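Local coordinates for protein chaperone SycD (Yersinia enterocolitica, PDB 2VGX) that serves as a type III secretion chaperone for translocator proteins and probably modulates expression of the yop operon, at residues D19-L24 / S55-G60; F91-A96 / T130-M135. All coordinates share one frame; numbering follows the deposited sequence.

Contact 1. Residues D19-L24 / S55-G60; sequences DTLEQL and SRFFLG
In the tetratricopeptide repeat superhelix of SycD, helices 18-33 and 55-67 are spaced by helix 44-50, and the 19-24 and 55-60 segments meet through side chains alone: L21 and F57 on the buried side, E22 and R56 on the more exposed side. The nearest CA atoms, L21 CA and F57 CA, are 10.4 Å apart. L21 CD1 comes obliquely to F57 CE2 at 4.0 Å, the two side chains crossing at about a right angle, and L47 of helix 44-50 packs on both of them. On the polar side, E22 has its CG anti to the backbone N (chi1 -171°) and bends at chi2, which brings its carboxylate to the R56 guanidinium; the two planes are 20° apart, nearly coplanar. R56 NH1 donates to the syn lone pair of E22 OE1 at 3.1 Å, almost perfectly straight at 177°, forming a salt bridge. R56 is further held by D54, which pairs with NH2, and by a cation-pi contact with Y25. A water closes a ring beside the salt bridge, accepting from R56 NH2 at 2.8 Å and donating to E22 OE1 at 2.8 Å.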
loop_
_atom_site.group_PDB
_atom_site.type_symbol
_atom_site.label_atom_id
_atom_site.label_comp_id
_atom_site.label_asym_id
_atom_site.label_seq_id
_atom_site.Cartn_x
_atom_site.Cartn_y
_atom_site.Cartn_z
ATOM N N ASP B 19 5.781 9.693 1.072
ATOM C CA ASP B 19 6.238 9.333 2.441
ATOM C C ASP B 19 5.445 8.176 3.052
ATOM O O ASP B 19 6.038 7.290 3.689
ATOM C CB ASP B 19 6.199 10.535 3.383
ATOM C CG ASP B 19 7.256 11.580 3.053
ATOM O OD1 ASP B 19 8.316 11.229 2.464
ATOM O OD2 ASP B 19 7.028 12.757 3.392
ATOM N N THR B 20 4.120 8.181 2.854
ATOM C CA THR B 20 3.257 7.102 3.319
ATOM C C THR B 20 3.735 5.748 2.777
ATOM O O THR B 20 3.595 4.729 3.463
ATOM C CB THR B 20 1.791 7.306 2.843
ATOM O OG1 THR B 20 1.378 8.676 3.059
ATOM C CG2 THR B 20 0.829 6.317 3.525
ATOM N N LEU B 21 4.305 5.745 1.563
ATOM C CA LEU B 21 4.573 4.490 0.827
ATOM C C LEU B 21 6.041 4.028 0.912
ATOM O O LEU B 21 6.387 2.929 0.448
ATOM C CB LEU B 21 4.132 4.644 -0.656
ATOM C CG LEU B 21 2.685 5.136 -0.885
ATOM C CD1 LEU B 21 2.448 5.347 -2.361
ATOM C CD2 LEU B 21 1.632 4.154 -0.312
ATOM N N GLU B 22 6.885 4.852 1.525
ATOM C CA GLU B 22 8.341 4.599 1.506
ATOM C C GLU B 22 8.768 3.258 2.171
ATOM O O GLU B 22 9.619 2.506 1.631
ATOM C CB GLU B 22 9.112 5.794 2.068
ATOM C CG GLU B 22 10.682 5.713 1.877
ATOM C CD GLU B 22 11.132 5.403 0.440
ATOM O OE1 GLU B 22 10.475 5.885 -0.539
ATOM O OE2 GLU B 22 12.163 4.664 0.306
ATOM N N GLN B 23 8.144 2.911 3.293
ATOM C CA GLN B 23 8.536 1.656 3.942
ATOM C C GLN B 23 8.033 0.453 3.210
ATOM O O GLN B 23 8.733 -0.561 3.114
ATOM C CB GLN B 23 8.195 1.630 5.438
ATOM C CG GLN B 23 9.068 2.677 6.214
ATOM C CD GLN B 23 10.590 2.616 5.843
ATOM O OE1 GLN B 23 11.189 3.617 5.397
ATOM N NE2 GLN B 23 11.203 1.434 6.022
ATOM N N LEU B 24 6.812 0.545 2.672
ATOM C CA LEU B 24 6.363 -0.501 1.776
ATOM C C LEU B 24 7.280 -0.598 0.549
ATOM O O LEU B 24 7.540 -1.675 0.065
ATOM C CB LEU B 24 4.925 -0.246 1.316
ATOM C CG LEU B 24 3.811 -0.480 2.336
ATOM C CD1 LEU B 24 2.445 -0.226 1.664
ATOM C CD2 LEU B 24 3.883 -1.902 2.903
ATOM N N SER B 55 7.349 6.278 -11.245
ATOM C CA SER B 55 8.082 5.357 -12.134
ATOM C C SER B 55 8.842 4.249 -11.368
ATOM O O SER B 55 9.039 3.150 -11.907
ATOM C CB SER B 55 9.071 6.150 -13.017
ATOM O OG SER B 55 10.090 6.758 -12.220
ATOM N N ARG B 56 9.284 4.533 -10.132
ATOM C CA ARG B 56 10.006 3.560 -9.297
ATOM C C ARG B 56 9.224 2.269 -9.105
ATOM O O ARG B 56 9.793 1.175 -9.115
ATOM C CB ARG B 56 10.319 4.122 -7.896
ATOM C CG ARG B 56 11.246 5.345 -7.871
ATOM C CD ARG B 56 11.419 5.791 -6.412
ATOM N NE ARG B 56 10.139 6.156 -5.790
ATOM C CZ ARG B 56 9.933 6.197 -4.469
ATOM N NH1 ARG B 56 10.932 5.895 -3.610
ATOM N NH2 ARG B 56 8.728 6.539 -3.991
ATOM N N PHE B 57 7.912 2.409 -8.948
ATOM C CA PHE B 57 7.016 1.253 -8.734
ATOM C C PHE B 57 6.843 0.394 -9.969
ATOM O O PHE B 57 6.721 -0.845 -9.832
ATOM C CB PHE B 57 5.652 1.719 -8.184
ATOM C CG PHE B 57 5.757 2.563 -6.917
ATOM C CD1 PHE B 57 6.891 2.489 -6.087
ATOM C CD2 PHE B 57 4.710 3.427 -6.559
ATOM C CE1 PHE B 57 6.980 3.269 -4.932
ATOM C CE2 PHE B 57 4.772 4.208 -5.397
ATOM C CZ PHE B 57 5.910 4.129 -4.569
ATOM N N PHE B 58 6.814 1.033 -11.155
ATOM C CA PHE B 58 6.679 0.278 -12.434
ATOM C C PHE B 58 7.968 -0.385 -12.817
ATOM O O PHE B 58 7.944 -1.452 -13.454
ATOM C CB PHE B 58 6.096 1.144 -13.568
ATOM C CG PHE B 58 4.686 1.601 -13.235
ATOM C CD1 PHE B 58 3.607 0.813 -13.599
ATOM C CD2 PHE B 58 4.466 2.757 -12.459
ATOM C CE1 PHE B 58 2.302 1.199 -13.230
ATOM C CE2 PHE B 58 3.172 3.137 -12.101
ATOM C CZ PHE B 58 2.100 2.347 -12.506
ATOM N N LEU B 59 9.088 0.226 -12.416
ATOM C CA LEU B 59 10.380 -0.446 -12.592
ATOM C C LEU B 59 10.413 -1.733 -11.743
ATOM O O LEU B 59 10.794 -2.795 -12.232
ATOM C CB LEU B 59 11.536 0.479 -12.213
ATOM C CG LEU B 59 12.963 -0.104 -12.407
ATOM C CD1 LEU B 59 13.205 -0.514 -13.910
ATOM C CD2 LEU B 59 14.040 0.874 -11.872
ATOM N N GLY B 60 9.986 -1.655 -10.485
ATOM C CA GLY B 60 10.027 -2.826 -9.618
ATOM C C GLY B 60 9.049 -3.891 -10.085
ATOM O O GLY B 60 9.342 -5.110 -10.030
HETATM O O HOH W 1 7.833 6.219 -1.403
#

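Contact 2. Residues F91-A96 / T130-M135; sequences FPFHAA and TRVSSM
F93 lies among three side chains of the 130-135 segment, V132, M135 and R131, where helices 90-100 and 128-138 of the all-helical TPR-type array meet; the axes of segments 91-96 and 130-135 come within 11.9 Å at an angle of 41°. V132 CG2 packs obliquely on F93 CD1 at 3.6 Å. M135 makes a Met-aromatic contact, its SD 3.4 Å from F93 CE1 in an oblique approach. At the third neighbour, R131, the rim of the ring stands over one face of the guanidinium, the planes 73° apart, with R131 NH2 3.9 Å from F93 CE2 near the ring plane. The phenyl group projects this far because its CG is anti to the backbone N (chi1 177°), whereas M135 leads with its sulfur, CE touching F93 CE1 only loosely at 4.1 Å. Further out, L112 of helix 105-119 touches both F93 and M135. E97, one turn along helix 90-100, is hydrogen-bonded through OE1 to H94 ND1 and makes a weak, long ion pair with R131 NH2. The H94 imidazole in turn presents a face to its neighbour's ring, with F93 CD2 3.6 Å above the imidazole plane.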
loop_
_atom_site.group_PDB
_atom_site.type_symbol
_atom_site.label_atom_id
_atom_site.label_comp_id
_atom_site.label_asym_id
_atom_site.label_seq_id
_atom_site.Cartn_x
_atom_site.Cartn_y
_atom_site.Cartn_z
ATOM N N PHE B 91 14.178 1.581 -18.447
ATOM C CA PHE B 91 12.915 1.119 -19.029
ATOM C C PHE B 91 13.085 0.540 -20.440
ATOM O O PHE B 91 12.702 -0.603 -20.660
ATOM C CB PHE B 91 11.831 2.184 -18.975
ATOM C CG PHE B 91 11.355 2.467 -17.584
ATOM C CD1 PHE B 91 10.837 1.444 -16.786
ATOM C CD2 PHE B 91 11.438 3.755 -17.067
ATOM C CE1 PHE B 91 10.397 1.720 -15.497
ATOM C CE2 PHE B 91 10.989 4.022 -15.786
ATOM C CZ PHE B 91 10.457 2.994 -15.014
ATOM N N PRO B 92 13.612 1.329 -21.408
ATOM C CA PRO B 92 13.853 0.734 -22.742
ATOM C C PRO B 92 14.856 -0.441 -22.730
ATOM O O PRO B 92 14.694 -1.361 -23.514
ATOM C CB PRO B 92 14.406 1.901 -23.562
ATOM C CG PRO B 92 14.879 2.900 -22.561
ATOM C CD PRO B 92 13.945 2.767 -21.388
ATOM N N PHE B 93 15.837 -0.406 -21.847
ATOM C CA PHE B 93 16.826 -1.499 -21.741
ATOM C C PHE B 93 16.170 -2.817 -21.310
ATOM O O PHE B 93 16.292 -3.855 -22.006
ATOM C CB PHE B 93 17.998 -1.148 -20.804
ATOM C CG PHE B 93 18.968 -2.286 -20.636
ATOM C CD1 PHE B 93 19.867 -2.598 -21.658
ATOM C CD2 PHE B 93 18.967 -3.073 -19.486
ATOM C CE1 PHE B 93 20.760 -3.678 -21.541
ATOM C CE2 PHE B 93 19.860 -4.148 -19.370
ATOM C CZ PHE B 93 20.757 -4.434 -20.408
ATOM N N HIS B 94 15.457 -2.796 -20.182
ATOM C CA HIS B 94 14.800 -4.031 -19.718
ATOM C C HIS B 94 13.706 -4.517 -20.648
ATOM O O HIS B 94 13.586 -5.720 -20.868
ATOM C CB HIS B 94 14.388 -3.966 -18.245
ATOM C CG HIS B 94 15.552 -3.826 -17.309
ATOM N ND1 HIS B 94 16.592 -4.727 -17.274
ATOM C CD2 HIS B 94 15.840 -2.882 -16.384
ATOM C CE1 HIS B 94 17.477 -4.338 -16.373
ATOM N NE2 HIS B 94 17.042 -3.220 -15.818
ATOM N N ALA B 95 12.934 -3.601 -21.238
ATOM C CA ALA B 95 11.963 -4.002 -22.251
ATOM C C ALA B 95 12.657 -4.673 -23.454
ATOM O O ALA B 95 12.136 -5.652 -23.978
ATOM C CB ALA B 95 11.136 -2.807 -22.736
ATOM N N ALA B 96 13.786 -4.121 -23.906
ATOM C CA ALA B 96 14.558 -4.751 -24.998
ATOM C C ALA B 96 14.899 -6.197 -24.631
ATOM O O ALA B 96 14.798 -7.091 -25.462
ATOM C CB ALA B 96 15.804 -3.950 -25.297
ATOM N N THR B 130 28.176 -0.406 -21.811
ATOM C CA THR B 130 28.967 -1.544 -22.311
ATOM C C THR B 130 28.049 -2.695 -22.722
ATOM O O THR B 130 28.235 -3.274 -23.790
ATOM C CB THR B 130 30.013 -1.947 -21.253
ATOM O OG1 THR B 130 30.829 -0.795 -20.949
ATOM C CG2 THR B 130 30.900 -3.092 -21.736
ATOM N N ARG B 131 27.040 -3.007 -21.901
ATOM C CA ARG B 131 26.062 -4.069 -22.208
ATOM C C ARG B 131 25.222 -3.730 -23.442
ATOM O O ARG B 131 24.997 -4.583 -24.341
ATOM C CB ARG B 131 25.143 -4.374 -20.997
ATOM C CG ARG B 131 25.865 -5.005 -19.783
ATOM C CD ARG B 131 25.062 -4.907 -18.461
ATOM N NE ARG B 131 23.949 -5.865 -18.339
ATOM C CZ ARG B 131 22.965 -5.789 -17.423
ATOM N NH1 ARG B 131 22.919 -4.794 -16.534
ATOM N NH2 ARG B 131 22.002 -6.703 -17.403
ATOM N N VAL B 132 24.753 -2.481 -23.501
ATOM C CA VAL B 132 23.936 -2.035 -24.623
ATOM C C VAL B 132 24.673 -2.205 -25.957
ATOM O O VAL B 132 24.102 -2.708 -26.905
ATOM C CB VAL B 132 23.410 -0.565 -24.438
ATOM C CG1 VAL B 132 22.765 -0.075 -25.732
ATOM C CG2 VAL B 132 22.339 -0.527 -23.284
ATOM N N SER B 133 25.926 -1.769 -26.029
ATOM C CA SER B 133 26.705 -1.885 -27.267
ATOM C C SER B 133 26.902 -3.338 -27.652
ATOM O O SER B 133 26.863 -3.687 -28.826
ATOM C CB SER B 133 28.077 -1.217 -27.111
ATOM O OG SER B 133 27.917 0.168 -26.894
ATOM N N SER B 134 27.117 -4.159 -26.645
ATOM C CA SER B 134 27.345 -5.585 -26.808
ATOM C C SER B 134 26.093 -6.226 -27.400
ATOM O O SER B 134 26.176 -6.975 -28.382
ATOM C CB SER B 134 27.733 -6.181 -25.447
ATOM O OG SER B 134 28.068 -7.549 -25.539
ATOM N N MET B 135 24.926 -5.913 -26.820
ATOM C CA MET B 135 23.656 -6.442 -27.325
ATOM C C MET B 135 23.289 -5.975 -28.727
ATOM O O MET B 135 22.761 -6.738 -29.493
ATOM C CB MET B 135 22.515 -6.137 -26.347
ATOM C CG MET B 135 22.749 -6.776 -24.996
ATOM S SD MET B 135 21.650 -6.096 -23.733
ATOM C CE MET B 135 20.061 -6.598 -24.394
#

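Overall arrangement
Both contacts are worked examples of one principle of helical repeat arrays: helices set apart along the chain meet through side chains, while a helix between them supplies a shared leucine, L47 in contact 1 and L112 in contact 2. Each is partly buried, with an apolar inner part and charge nearer the surface. Their chemistry diverges there. Contact 1 uses a salt bridge, whereas contact 2 has no hydrogen bond between its segments and relies on one aromatic ring. Their centres lie 24 Å apart on opposite sides of the chain's centre, yet F91, of the 91-96 segment but not itself in contact with 130-135, packs on S55 and L59 of segment 55-60.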